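Local coordinates for protein porin (Rhodobacter capsulatus, PDB 2POR) that forms trimeric outer-membrane channels through which small hydrophilic solutes of up to about 0.6 kDa diffuse passively, at the interface of chains A and B. Coordinates in Å, arbitrary orientation; residue numbers count along the deposited sequence, not the author numbering. Chains: chain A/B, Porin.

The three contacts follow strand 19-34 of chain B across the subunit boundary of the porin homotrimer. Contact 3 takes its first residues, contact 1 the next few, and contact 2 the stretch further on. Contacts 1 and 3 share B:Phe21, and their C-alpha centres lie about 8 Å apart, while contact 2 is about 15 Å from contact 1 and about 21 Å from contact 3. Along this line the chemistry changes from hydrogen bonds at a calcium site, through mixed packing with a bridging water, to mainly apolar packing, so one strand serves barrel wall and trimer seam alike.

Contact 1: the interface of chains A and B. Residues chain A 72-73, 117; chain B 10-11, 21-23.
A:Met72, extended near the end of strand 68-73, and A:Pro117, in the loop just before strand 118-125, face the extended backbone of B:Phe21 to B:Ser23 in strand 19-34. The methionine carries much of the packing. With CG anti to the backbone N (chi1 -172°), its chain reaches across to chain B, where SD lies 3.7 Å from B:Ser23 CB and 3.9 Å from B:Phe21 CB. A bend at chi3 (-72°) then turns the methyl CE towards the backbone carbonyl of B:Gly11, 3.8 Å from its O, and towards the ring of B:Phe21, whose side chain the methionine crosses obliquely. Nearer the backbone, A:Met72 CB packs against B:Met10 SD at 4.0 Å.

A:Pro117 works from the other flank. Its CB touches the hydroxyl OG of B:Ser23 at 3.2 Å, and its carbonyl O lies in the plane of the B:Phe21 ring, at the edge, 3.5 Å from CD2. The serine hydroxyl, besides meeting the proline, reaches a water at 2.7 Å from OG, and that water also contacts the backbone O of A:Met72. A solvent molecule thus links the two strands beside the apolar cluster. The patch fits the wall of one barrel against its neighbour and helps to hold the trimer together.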
loop_
_atom_site.group_PDB
_atom_site.type_symbol
_atom_site.label_atom_id
_atom_site.label_comp_id
_atom_site.label_asym_id
_atom_site.label_seq_id
_atom_site.Cartn_x
_atom_site.Cartn_y
_atom_site.Cartn_z
ATOM N N MET A 72 -12.359 -5.552 16.447
ATOM C CA MET A 72 -13.033 -4.470 15.734
ATOM C C MET A 72 -12.284 -4.275 14.444
ATOM O O MET A 72 -11.042 -4.348 14.449
ATOM C CB MET A 72 -12.980 -3.231 16.568
ATOM C CG MET A 72 -13.834 -2.085 15.988
ATOM S SD MET A 72 -13.914 -0.646 17.059
ATOM C CE MET A 72 -14.945 -1.296 18.322
ATOM N N GLY A 73 -13.007 -4.094 13.324
ATOM C CA GLY A 73 -12.407 -3.785 12.027
ATOM C C GLY A 73 -13.188 -4.548 10.988
ATOM O O GLY A 73 -14.411 -4.662 11.085
ATOM N N PRO A 117 -15.589 0.409 10.982
ATOM C CA PRO A 117 -15.329 -0.959 11.401
ATOM C C PRO A 117 -16.579 -1.626 11.977
ATOM O O PRO A 117 -17.493 -0.927 12.442
ATOM C CB PRO A 117 -14.189 -0.781 12.398
ATOM C CG PRO A 117 -14.515 0.531 13.077
ATOM C CD PRO A 117 -14.987 1.375 11.897
ATOM N N MET B 10 -8.744 0.942 19.275
ATOM C CA MET B 10 -10.139 0.576 19.038
ATOM C C MET B 10 -10.970 1.110 20.184
ATOM O O MET B 10 -10.454 1.286 21.291
ATOM C CB MET B 10 -10.351 -0.931 18.896
ATOM C CG MET B 10 -10.150 -1.764 20.127
ATOM S SD MET B 10 -10.637 -3.450 19.773
ATOM C CE MET B 10 -9.814 -4.035 21.201
ATOM N N GLY B 11 -12.220 1.538 19.955
ATOM C CA GLY B 11 -13.023 2.119 21.022
ATOM C C GLY B 11 -14.222 2.765 20.385
ATOM O O GLY B 11 -14.624 2.340 19.293
ATOM N N PHE B 21 -18.134 3.411 16.224
ATOM C CA PHE B 21 -16.936 2.582 16.431
ATOM C C PHE B 21 -15.793 3.243 15.655
ATOM O O PHE B 21 -16.017 3.767 14.554
ATOM C CB PHE B 21 -17.137 1.153 15.885
ATOM C CG PHE B 21 -18.226 0.269 16.502
ATOM C CD1 PHE B 21 -18.689 0.480 17.792
ATOM C CD2 PHE B 21 -18.734 -0.754 15.724
ATOM C CE1 PHE B 21 -19.669 -0.352 18.271
ATOM C CE2 PHE B 21 -19.716 -1.579 16.227
ATOM C CZ PHE B 21 -20.176 -1.370 17.497
ATOM N N SER B 22 -14.557 3.282 16.171
ATOM C CA SER B 22 -13.431 3.869 15.479
ATOM C C SER B 22 -12.200 3.006 15.797
ATOM O O SER B 22 -11.879 2.804 16.966
ATOM C CB SER B 22 -13.230 5.264 15.962
ATOM O OG SER B 22 -12.270 5.899 15.141
ATOM N N SER B 23 -11.510 2.460 14.810
ATOM C CA SER B 23 -10.353 1.607 15.039
ATOM C C SER B 23 -9.362 1.727 13.895
ATOM O O SER B 23 -9.710 2.276 12.842
ATOM C CB SER B 23 -10.862 0.187 15.201
ATOM O OG SER B 23 -11.442 -0.391 14.050
HETATM O O HOH W 1 -9.568 -1.982 12.856
#

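Contact 2: the interface of chains A and B. Residues chain A 29, 31, 45; chain B 25-27, 47.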
loop_
_atom_site.group_PDB
_atom_site.type_symbol
_atom_site.label_atom_id
_atom_site.label_comp_id
_atom_site.label_asym_id
_atom_site.label_seq_id
_atom_site.Cartn_x
_atom_site.Cartn_y
_atom_site.Cartn_z
ATOM N N PHE A 29 0.916 -9.020 8.140
ATOM C CA PHE A 29 1.564 -8.460 9.319
ATOM C C PHE A 29 0.778 -8.968 10.506
ATOM O O PHE A 29 -0.433 -8.709 10.545
ATOM C CB PHE A 29 1.486 -6.949 9.356
ATOM C CG PHE A 29 2.186 -6.313 8.179
ATOM C CD1 PHE A 29 3.555 -6.293 8.109
ATOM C CD2 PHE A 29 1.439 -5.757 7.146
ATOM C CE1 PHE A 29 4.179 -5.730 7.012
ATOM C CE2 PHE A 29 2.064 -5.192 6.051
ATOM C CZ PHE A 29 3.435 -5.179 5.979
ATOM N N MET A 31 0.543 -8.673 14.630
ATOM C CA MET A 31 1.109 -7.896 15.710
ATOM C C MET A 31 0.533 -8.402 16.996
ATOM O O MET A 31 -0.652 -8.749 17.040
ATOM C CB MET A 31 0.776 -6.426 15.537
ATOM C CG MET A 31 1.366 -5.938 14.222
ATOM S SD MET A 31 1.314 -4.158 14.065
ATOM C CE MET A 31 -0.369 -3.984 13.623
ATOM N N PHE A 45 -3.260 -7.249 9.346
ATOM C CA PHE A 45 -3.792 -6.861 8.052
ATOM C C PHE A 45 -2.761 -7.250 7.019
ATOM O O PHE A 45 -1.597 -7.490 7.383
ATOM C CB PHE A 45 -4.062 -5.342 8.024
ATOM C CG PHE A 45 -2.896 -4.393 8.189
ATOM C CD1 PHE A 45 -2.153 -3.980 7.095
ATOM C CD2 PHE A 45 -2.566 -3.921 9.459
ATOM C CE1 PHE A 45 -1.078 -3.099 7.278
ATOM C CE2 PHE A 45 -1.497 -3.046 9.626
ATOM C CZ PHE A 45 -0.743 -2.631 8.541
ATOM N N SER B 25 -5.072 0.095 12.480
ATOM C CA SER B 25 -3.793 -0.494 12.826
ATOM C C SER B 25 -2.834 0.011 11.775
ATOM O O SER B 25 -3.212 0.297 10.621
ATOM C CB SER B 25 -3.868 -2.039 12.848
ATOM O OG SER B 25 -4.451 -2.676 11.748
ATOM N N ARG B 26 -1.555 0.189 12.135
ATOM C CA ARG B 26 -0.507 0.715 11.258
ATOM C C ARG B 26 0.796 -0.077 11.511
ATOM O O ARG B 26 0.950 -0.647 12.604
ATOM C CB ARG B 26 -0.230 2.189 11.560
ATOM C CG ARG B 26 -1.525 3.002 11.508
ATOM C CD ARG B 26 -1.234 4.469 11.534
ATOM N NE ARG B 26 -0.525 4.787 12.733
ATOM C CZ ARG B 26 -0.004 5.977 12.979
ATOM N NH1 ARG B 26 -0.095 6.992 12.144
ATOM N NH2 ARG B 26 0.696 6.158 14.097
ATOM N N VAL B 27 1.704 -0.127 10.551
ATOM C CA VAL B 27 3.022 -0.760 10.681
ATOM C C VAL B 27 3.999 0.313 10.228
ATOM O O VAL B 27 3.731 1.031 9.242
ATOM C CB VAL B 27 3.114 -2.014 9.786
ATOM C CG1 VAL B 27 4.541 -2.514 9.577
ATOM C CG2 VAL B 27 2.317 -3.096 10.494
ATOM N N ALA B 47 3.140 1.607 6.506
ATOM C CA ALA B 47 2.730 0.759 5.423
ATOM C C ALA B 47 1.642 1.476 4.583
ATOM O O ALA B 47 1.618 1.350 3.351
ATOM C CB ALA B 47 2.131 -0.524 5.964
#
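The hydroxyl OG of B:Ser25 comes up to the ring of A:Phe45 and lies 3.2 Å from CD2, with CE2 a little farther off. It slants in at the rim, tilted out of the ring plane. B:Val27 approaches from the opposite side of that plane, its methyl CG2 3.7 Å from A:Phe45 CZ.

This CG2 is the point where chain A closes in on the valine. A:Met31 SD meets it at 3.9 Å and A:Phe29 CG at 4.0 Å, so a thioether and two aromatic rings border one methyl. The torsion of the valine (chi1 165°) sends CG2 opposite its own carbonyl carbon, towards chain A. Both methyls of B:Val27 lie over one face of the A:Phe29 ring, CG2 above CG and CG1 above CE1, 4.1 Å from it. A:Met31 bends at chi3 (-79°), which brings its methyl CE to 3.7 Å from the backbone O of B:Arg26 and also near B:Ser25 CB.

In the fold, strand 19-34 of chain B meets the same strand and strand 40-46 of chain A, and B:Ala47 at the start of 3-10 helix 47-49 adds its methyl nearby. The site thus lies where two barrel walls adjoin.

Contact 3: the interface of chains A and B. Residues chain A 115-116, 136, 138, 140, 142; chain B 19-21.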
loop_
_atom_site.group_PDB
_atom_site.type_symbol
_atom_site.label_atom_id
_atom_site.label_comp_id
_atom_site.label_asym_id
_atom_site.label_seq_id
_atom_site.Cartn_x
_atom_site.Cartn_y
_atom_site.Cartn_z
ATOM N N ASP A 115 -13.727 4.219 7.515
ATOM C CA ASP A 115 -14.109 4.774 8.814
ATOM C C ASP A 115 -15.284 4.102 9.479
ATOM O O ASP A 115 -16.012 4.665 10.321
ATOM C CB ASP A 115 -14.467 6.252 8.718
ATOM C CG ASP A 115 -13.361 7.179 8.313
ATOM O OD1 ASP A 115 -12.188 6.879 8.560
ATOM O OD2 ASP A 115 -13.682 8.227 7.767
ATOM N N ASN A 116 -15.498 2.851 9.095
ATOM C CA ASN A 116 -16.651 2.171 9.612
ATOM C C ASN A 116 -16.292 0.702 9.867
ATOM O O ASN A 116 -16.627 -0.204 9.089
ATOM C CB ASN A 116 -17.839 2.326 8.608
ATOM C CG ASN A 116 -19.113 1.947 9.351
ATOM O OD1 ASN A 116 -19.520 2.556 10.393
ATOM N ND2 ASN A 116 -19.767 0.914 8.793
ATOM N N ASP A 136 -22.333 -0.306 13.858
ATOM C CA ASP A 136 -22.795 0.729 14.732
ATOM C C ASP A 136 -24.013 1.525 14.213
ATOM O O ASP A 136 -24.422 2.445 14.931
ATOM C CB ASP A 136 -21.632 1.680 15.006
ATOM C CG ASP A 136 -21.033 2.448 13.844
ATOM O OD1 ASP A 136 -21.620 2.683 12.786
ATOM O OD2 ASP A 136 -19.893 2.886 13.941
ATOM N N LYS A 138 -24.316 3.928 11.785
ATOM C CA LYS A 138 -24.057 5.233 11.210
ATOM C C LYS A 138 -22.995 5.126 10.161
ATOM O O LYS A 138 -21.970 4.443 10.345
ATOM C CB LYS A 138 -23.549 6.255 12.207
ATOM C CG LYS A 138 -24.472 6.430 13.388
ATOM C CD LYS A 138 -25.746 7.015 12.867
ATOM C CE LYS A 138 -26.748 7.240 13.948
ATOM N NZ LYS A 138 -27.473 8.440 13.570
ATOM N N GLY A 140 -19.827 5.707 8.004
ATOM C CA GLY A 140 -18.518 6.205 8.416
ATOM C C GLY A 140 -18.528 6.481 9.919
ATOM O O GLY A 140 -19.135 5.733 10.734
ATOM N N THR A 142 -19.876 9.338 10.754
ATOM C CA THR A 142 -20.770 10.471 10.627
ATOM C C THR A 142 -22.015 10.217 11.445
ATOM O O THR A 142 -22.142 9.207 12.133
ATOM C CB THR A 142 -21.177 10.722 9.124
ATOM O OG1 THR A 142 -22.175 9.751 8.734
ATOM C CG2 THR A 142 -19.930 10.771 8.242
ATOM N N TRP B 19 -22.357 8.482 18.613
ATOM C CA TRP B 19 -21.236 7.592 18.879
ATOM C C TRP B 19 -20.992 6.734 17.638
ATOM O O TRP B 19 -21.949 6.371 16.945
ATOM C CB TRP B 19 -21.541 6.662 20.071
ATOM C CG TRP B 19 -21.474 7.405 21.391
ATOM C CD1 TRP B 19 -22.606 7.881 21.991
ATOM C CD2 TRP B 19 -20.331 7.716 22.085
ATOM N NE1 TRP B 19 -22.178 8.502 23.068
ATOM C CE2 TRP B 19 -20.840 8.430 23.157
ATOM C CE3 TRP B 19 -18.969 7.503 21.962
ATOM C CZ2 TRP B 19 -20.001 8.942 24.119
ATOM C CZ3 TRP B 19 -18.125 8.019 22.927
ATOM C CH2 TRP B 19 -18.642 8.727 23.993
ATOM N N ASN B 20 -19.737 6.422 17.307
ATOM C CA ASN B 20 -19.395 5.498 16.250
ATOM C C ASN B 20 -18.241 4.630 16.729
ATOM O O ASN B 20 -17.427 5.115 17.528
ATOM C CB ASN B 20 -18.901 6.203 15.003
ATOM C CG ASN B 20 -20.022 6.561 14.028
ATOM O OD1 ASN B 20 -20.446 5.730 13.209
ATOM N ND2 ASN B 20 -20.377 7.831 14.097
ATOM N N PHE B 21 -18.134 3.411 16.224
ATOM C CA PHE B 21 -16.936 2.582 16.431
ATOM C C PHE B 21 -15.793 3.243 15.655
ATOM O O PHE B 21 -16.017 3.767 14.554
ATOM C CB PHE B 21 -17.137 1.153 15.885
ATOM C CG PHE B 21 -18.226 0.269 16.502
ATOM C CD1 PHE B 21 -18.689 0.480 17.792
ATOM C CD2 PHE B 21 -18.734 -0.754 15.724
ATOM C CE1 PHE B 21 -19.669 -0.352 18.271
ATOM C CE2 PHE B 21 -19.716 -1.579 16.227
ATOM C CZ PHE B 21 -20.176 -1.370 17.497
HETATM O O HOH W 2 -17.659 3.998 12.313
HETATM O O HOH W 3 -24.445 4.684 17.007
#
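A:Asp136 accepts the backbone N-H of B:Phe21 on OD2 at 2.9 Å, through the lone pair pointing away from the other carboxylate oxygen. Its CB sits over the centre of the B:Phe21 ring, 3.9 Å from the centroid, in a CH-pi contact. B:Asn20 gives a nearly straight bond from amide ND2 to the backbone O of A:Thr142 (3.0 Å, 169° at H), with the acceptor close to the amide plane. B:Asn20 OD1 lies 2.8 Å from A:Gly140 O and 3.0 Å from A:Asp136 OD2, the amide and carboxylate planes turned 74° apart. A:Asn116, A:Asp136, A:Lys138 and A:Gly140, the last two presumably through backbone oxygens, form a calcium site; the ion probably draws these oxygens together and may engage B:Asn20 OD1 too.

Behind this shell, the backbone N-H of A:Lys138 gives a hydrogen bond to A:Asp136 OD1 at 3.1 Å and helps to fix the carboxylate, brought round by a chi1 of 63°. Waters join A:Asp115 O to B:Phe21 O and A:Asp136 O to B:Trp19 O. Replacing A:Asp136 by alanine would probably leave B:Phe21 N without its acceptor and cost the calcium this carboxylate.

In the fold, the chain A loop between strands 128-134 and 148-158 receives the start of chain B strand 19-34, which the loop before strand 118-125 reaches through water.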